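Local coordinates for protein carboxypeptidase Y inhibitor (Saccharomyces cerevisiae, PDB 1WPX) that inhibits the vacuolar serine protease carboxypeptidase Y specifically and potently, as a member of the phosphatidylethanolamine-binding protein family, at residues 86-98 and 108-120. Sequence-based numbering, arbitrary orientation.
With SO4 (sulfate ion), chain G.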
loop_
_atom_site.group_PDB
_atom_site.type_symbol
_atom_site.label_atom_id
_atom_site.label_comp_id
_atom_site.label_asym_id
_atom_site.label_seq_id
_atom_site.Cartn_x
_atom_site.Cartn_y
_atom_site.Cartn_z
ATOM N N ASP B 86 27.680 -13.367 17.920
ATOM C CA ASP B 86 28.815 -13.151 17.021
ATOM C C ASP B 86 29.320 -14.387 16.290
ATOM O O ASP B 86 29.808 -14.290 15.162
ATOM C CB ASP B 86 29.973 -12.527 17.794
ATOM C CG ASP B 86 29.641 -11.151 18.322
ATOM O OD1 ASP B 86 30.474 -10.587 19.064
ATOM O OD2 ASP B 86 28.549 -10.633 17.992
ATOM N N ASP B 87 29.220 -15.542 16.937
ATOM C CA ASP B 87 29.672 -16.792 16.333
ATOM C C ASP B 87 28.761 -17.185 15.173
ATOM O O ASP B 87 29.199 -17.820 14.217
ATOM C CB ASP B 87 29.652 -17.913 17.375
ATOM C CG ASP B 87 30.324 -17.517 18.668
ATOM O OD1 ASP B 87 31.570 -17.398 18.686
ATOM O OD2 ASP B 87 29.596 -17.314 19.667
ATOM N N ASP B 88 27.494 -16.799 15.272
ATOM C CA ASP B 88 26.489 -17.121 14.272
ATOM C C ASP B 88 26.926 -17.174 12.817
ATOM O O ASP B 88 27.534 -16.247 12.294
ATOM C CB ASP B 88 25.303 -16.163 14.386
ATOM C CG ASP B 88 24.437 -16.440 15.598
ATOM O OD1 ASP B 88 24.602 -17.513 16.223
ATOM O OD2 ASP B 88 23.578 -15.582 15.914
ATOM N N LEU B 89 26.598 -18.286 12.175
ATOM C CA LEU B 89 26.882 -18.497 10.770
ATOM C C LEU B 89 25.532 -18.816 10.133
ATOM O O LEU B 89 24.728 -19.551 10.704
ATOM C CB LEU B 89 27.851 -19.662 10.588
ATOM C CG LEU B 89 29.296 -19.415 11.027
ATOM C CD1 LEU B 89 30.119 -20.672 10.780
ATOM C CD2 LEU B 89 29.882 -18.244 10.252
ATOM N N PHE B 90 25.268 -18.255 8.960
ATOM C CA PHE B 90 23.987 -18.498 8.310
ATOM C C PHE B 90 24.056 -19.197 6.961
ATOM O O PHE B 90 25.106 -19.246 6.311
ATOM C CB PHE B 90 23.224 -17.181 8.142
ATOM C CG PHE B 90 23.001 -16.442 9.425
ATOM C CD1 PHE B 90 23.996 -15.623 9.952
ATOM C CD2 PHE B 90 21.805 -16.581 10.121
ATOM C CE1 PHE B 90 23.806 -14.954 11.153
ATOM C CE2 PHE B 90 21.597 -15.918 11.326
ATOM C CZ PHE B 90 22.600 -15.102 11.845
ATOM N N THR B 91 22.915 -19.748 6.561
ATOM C CA THR B 91 22.773 -20.421 5.282
ATOM C C THR B 91 21.596 -19.794 4.545
ATOM O O THR B 91 20.496 -19.663 5.086
ATOM C CB THR B 91 22.530 -21.934 5.453
ATOM O OG1 THR B 91 23.781 -22.588 5.689
ATOM C CG2 THR B 91 21.875 -22.521 4.201
ATOM N N LEU B 92 21.851 -19.406 3.304
ATOM C CA LEU B 92 20.849 -18.776 2.458
ATOM C C LEU B 92 20.462 -19.746 1.347
ATOM O O LEU B 92 21.306 -20.175 0.557
ATOM C CB LEU B 92 21.433 -17.490 1.872
ATOM C CG LEU B 92 20.503 -16.334 1.516
ATOM C CD1 LEU B 92 19.370 -16.200 2.526
ATOM C CD2 LEU B 92 21.340 -15.073 1.489
ATOM N N VAL B 93 19.179 -20.082 1.295
ATOM C CA VAL B 93 18.658 -21.015 0.302
ATOM C C VAL B 93 17.638 -20.397 -0.656
ATOM O O VAL B 93 16.936 -19.457 -0.304
ATOM C CB VAL B 93 17.975 -22.218 1.005
ATOM C CG1 VAL B 93 17.232 -23.079 -0.009
ATOM C CG2 VAL B 93 19.011 -23.042 1.735
ATOM N N MET B 94 17.576 -20.927 -1.875
ATOM C CA MET B 94 16.590 -20.490 -2.856
ATOM C C MET B 94 16.030 -21.742 -3.517
ATOM O O MET B 94 16.767 -22.511 -4.130
ATOM C CB MET B 94 17.191 -19.583 -3.927
ATOM C CG MET B 94 16.109 -18.971 -4.820
ATOM S SD MET B 94 16.724 -17.937 -6.169
ATOM C CE MET B 94 15.744 -18.562 -7.532
ATOM N N THR B 95 14.729 -21.958 -3.385
ATOM C CA THR B 95 14.127 -23.138 -3.977
ATOM C C THR B 95 12.781 -22.858 -4.649
ATOM O O THR B 95 12.096 -21.887 -4.321
ATOM C CB THR B 95 13.933 -24.244 -2.917
ATOM O OG1 THR B 95 13.588 -25.478 -3.565
ATOM C CG2 THR B 95 12.830 -23.851 -1.938
ATOM N N ASP B 96 12.426 -23.727 -5.594
ATOM C CA ASP B 96 11.171 -23.641 -6.330
ATOM C C ASP B 96 10.390 -24.929 -6.061
ATOM O O ASP B 96 10.807 -26.007 -6.475
ATOM C CB ASP B 96 11.454 -23.500 -7.833
ATOM C CG ASP B 96 10.185 -23.546 -8.681
ATOM O OD1 ASP B 96 9.078 -23.677 -8.118
ATOM O OD2 ASP B 96 10.296 -23.450 -9.921
ATOM N N PRO B 97 9.254 -24.836 -5.353
ATOM C CA PRO B 97 8.466 -26.040 -5.065
ATOM C C PRO B 97 7.440 -26.307 -6.163
ATOM O O PRO B 97 6.620 -27.226 -6.057
ATOM C CB PRO B 97 7.804 -25.694 -3.743
ATOM C CG PRO B 97 7.465 -24.244 -3.953
ATOM C CD PRO B 97 8.712 -23.670 -4.632
ATOM N N ASP B 98 7.484 -25.492 -7.213
ATOM C CA ASP B 98 6.557 -25.629 -8.330
ATOM C C ASP B 98 7.292 -25.975 -9.626
ATOM O O ASP B 98 7.153 -25.291 -10.644
ATOM C CB ASP B 98 5.753 -24.336 -8.503
ATOM C CG ASP B 98 5.027 -23.934 -7.235
ATOM O OD1 ASP B 98 4.397 -24.811 -6.605
ATOM O OD2 ASP B 98 5.081 -22.743 -6.871
ATOM N N SER B 108 9.633 -31.310 -8.120
ATOM C CA SER B 108 9.315 -30.419 -7.010
ATOM C C SER B 108 10.509 -30.153 -6.107
ATOM O O SER B 108 11.189 -31.079 -5.645
ATOM C CB SER B 108 8.156 -30.975 -6.179
ATOM O OG SER B 108 7.691 -30.003 -5.245
ATOM N N GLU B 109 10.725 -28.865 -5.856
ATOM C CA GLU B 109 11.827 -28.373 -5.053
ATOM C C GLU B 109 13.078 -28.503 -5.894
ATOM O O GLU B 109 13.819 -29.474 -5.800
ATOM C CB GLU B 109 11.942 -29.153 -3.744
ATOM C CG GLU B 109 10.893 -28.741 -2.713
ATOM C CD GLU B 109 11.407 -27.732 -1.695
ATOM O OE1 GLU B 109 12.363 -26.992 -2.006
ATOM O OE2 GLU B 109 10.840 -27.677 -0.580
ATOM N N PHE B 110 13.263 -27.515 -6.759
ATOM C CA PHE B 110 14.413 -27.432 -7.641
ATOM C C PHE B 110 15.376 -26.480 -6.923
ATOM O O PHE B 110 15.023 -25.339 -6.603
ATOM C CB PHE B 110 13.971 -26.870 -8.992
ATOM C CG PHE B 110 15.035 -26.905 -10.048
ATOM C CD1 PHE B 110 15.991 -25.900 -10.127
ATOM C CD2 PHE B 110 15.064 -27.933 -10.984
ATOM C CE1 PHE B 110 16.960 -25.914 -11.128
ATOM C CE2 PHE B 110 16.029 -27.956 -11.987
ATOM C CZ PHE B 110 16.977 -26.944 -12.060
ATOM N N CYS B 111 16.584 -26.963 -6.654
ATOM C CA CYS B 111 17.585 -26.185 -5.936
ATOM C C CYS B 111 18.244 -25.101 -6.788
ATOM O O CYS B 111 18.993 -25.387 -7.722
ATOM C CB CYS B 111 18.644 -27.130 -5.360
ATOM S SG CYS B 111 19.621 -26.415 -4.034
ATOM N N HIS B 112 17.974 -23.849 -6.438
ATOM C CA HIS B 112 18.517 -22.720 -7.171
ATOM C C HIS B 112 19.755 -22.095 -6.538
ATOM O O HIS B 112 20.612 -21.543 -7.237
ATOM C CB HIS B 112 17.432 -21.650 -7.334
ATOM C CG HIS B 112 16.470 -21.933 -8.444
ATOM N ND1 HIS B 112 16.752 -21.647 -9.761
ATOM C CD2 HIS B 112 15.244 -22.506 -8.437
ATOM C CE1 HIS B 112 15.740 -22.030 -10.520
ATOM N NE2 HIS B 112 14.812 -22.554 -9.741
ATOM N N LEU B 113 19.861 -22.189 -5.220
ATOM C CA LEU B 113 20.991 -21.583 -4.538
ATOM C C LEU B 113 21.111 -22.073 -3.107
ATOM O O LEU B 113 20.107 -22.367 -2.453
ATOM C CB LEU B 113 20.828 -20.058 -4.576
ATOM C CG LEU B 113 21.790 -19.074 -3.904
ATOM C CD1 LEU B 113 21.491 -19.005 -2.428
ATOM C CD2 LEU B 113 23.229 -19.473 -4.173
ATOM N N VAL B 114 22.354 -22.175 -2.643
ATOM C CA VAL B 114 22.665 -22.611 -1.287
ATOM C C VAL B 114 24.030 -22.076 -0.882
ATOM O O VAL B 114 25.051 -22.618 -1.280
ATOM C CB VAL B 114 22.706 -24.148 -1.157
ATOM C CG1 VAL B 114 23.201 -24.529 0.230
ATOM C CG2 VAL B 114 21.332 -24.728 -1.375
ATOM N N GLU B 115 24.031 -21.004 -0.098
ATOM C CA GLU B 115 25.260 -20.383 0.386
ATOM C C GLU B 115 25.374 -20.630 1.884
ATOM O O GLU B 115 24.411 -20.414 2.626
ATOM C CB GLU B 115 25.218 -18.885 0.141
ATOM C CG GLU B 115 26.170 -18.396 -0.905
ATOM C CD GLU B 115 26.268 -16.894 -0.884
ATOM O OE1 GLU B 115 25.241 -16.235 -1.156
ATOM O OE2 GLU B 115 27.365 -16.377 -0.582
ATOM N N CYS B 116 26.548 -21.061 2.335
ATOM C CA CYS B 116 26.732 -21.342 3.752
ATOM C C CYS B 116 27.899 -20.602 4.381
ATOM O O CYS B 116 28.705 -19.970 3.690
ATOM C CB CYS B 116 26.917 -22.841 3.970
ATOM S SG CYS B 116 25.663 -23.859 3.177
ATOM N N ASP B 117 27.973 -20.696 5.707
ATOM C CA ASP B 117 29.024 -20.061 6.484
ATOM C C ASP B 117 29.052 -18.558 6.221
ATOM O O ASP B 117 30.111 -17.973 5.994
ATOM C CB ASP B 117 30.379 -20.679 6.142
ATOM C CG ASP B 117 30.323 -22.193 6.048
ATOM O OD1 ASP B 117 29.812 -22.839 6.992
ATOM O OD2 ASP B 117 30.795 -22.737 5.024
ATOM N N LEU B 118 27.868 -17.949 6.252
ATOM C CA LEU B 118 27.703 -16.517 6.041
ATOM C C LEU B 118 27.637 -15.847 7.399
ATOM O O LEU B 118 26.977 -16.354 8.303
ATOM C CB LEU B 118 26.390 -16.234 5.310
ATOM C CG LEU B 118 26.272 -16.447 3.805
ATOM C CD1 LEU B 118 24.808 -16.599 3.422
ATOM C CD2 LEU B 118 26.906 -15.268 3.080
ATOM N N LYS B 119 28.312 -14.717 7.556
ATOM C CA LYS B 119 28.253 -14.012 8.826
ATOM C C LYS B 119 27.765 -12.585 8.598
ATOM O O LYS B 119 27.962 -12.005 7.526
ATOM C CB LYS B 119 29.618 -14.021 9.529
ATOM C CG LYS B 119 30.728 -13.329 8.779
ATOM C CD LYS B 119 31.983 -13.216 9.640
ATOM C CE LYS B 119 33.194 -12.715 8.832
ATOM N NZ LYS B 119 33.687 -13.685 7.788
ATOM N N LEU B 120 27.107 -12.028 9.604
ATOM C CA LEU B 120 26.577 -10.680 9.515
ATOM C C LEU B 120 27.637 -9.598 9.711
ATOM O O LEU B 120 28.503 -9.719 10.576
ATOM C CB LEU B 120 25.473 -10.502 10.560
ATOM C CG LEU B 120 24.153 -11.223 10.283
ATOM C CD1 LEU B 120 23.347 -11.407 11.567
ATOM C CD2 LEU B 120 23.374 -10.419 9.252
HETATM S S SO4 G . 12.873 -23.692 -12.283
HETATM O O1 SO4 G . 13.950 -24.594 -12.730
HETATM O O2 SO4 G . 13.258 -22.298 -12.570
HETATM O O3 SO4 G . 11.628 -24.025 -13.002
HETATM O O4 SO4 G . 12.660 -23.867 -10.836
HETATM O O HOH W 1 27.256 -13.324 12.308
#
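Leu-92 and Glu-115 exchange two backbone hydrogen bonds at the middle of an antiparallel ladder that joins strands 90-96 and 110-116. Met-94 with Leu-113 and Asp-96 with Phe-110 extend it one way; in the other, Phe-90 pairs with Leu-118 beyond the corner at Asp-117. At a classic bulge the carbonyl of Met-94 accepts from both His-112 N and Leu-113 N; G1 bulges lie opposite Phe-90 and Asp-96.

Apolar side chains make up most of the face carrying Phe-90, Leu-92 and Met-94. CE1 of the Phe-90 ring meets CD1 of Leu-120 at 3.6 Å, while Leu-118 CD1 reaches CB of Leu-92. Unbranched and flexible, Met-94 extends with CG anti to its N (chi1 -172°), then bends at chi3 to lay CE 3.5 Å from His-112 CB. Phe-166 and Leu-168 of strand 162-170 continue this layer.

At the end where Asp-96 pairs with Phe-110, polar groups gather round a sulfate, probably from the crystallisation liquor. His-112 NE2 gives a nearly straight bond (165°) to its O4, 2.7 Å away, and ND1 bonds the carbonyl of Met-151, which fixes the ring's rotation. Asp-96 OD2 lies 2.6 Å from the same O4, where one of the two acid groups probably carries a proton; its hydrogen bond is to His-162 ND1. Over the centre of the Phe-110 ring sits sulfate O1; an alanine here would probably leave the anion without this wall and uncover the imidazole face that Phe-110 CD1 touches. On the face shared with Cys-111, Thr-95 OG1 donates to Glu-109 OE1, a carboxylate suited to a buried hydroxyl that also bonds Trp-189.

His-112, Tyr-164 and Ala-154 N thus hold the anion by hydrogen bonds beside the phenylalanine ring, consistent with the anion-binding pocket of phosphatidylethanolamine-binding proteins.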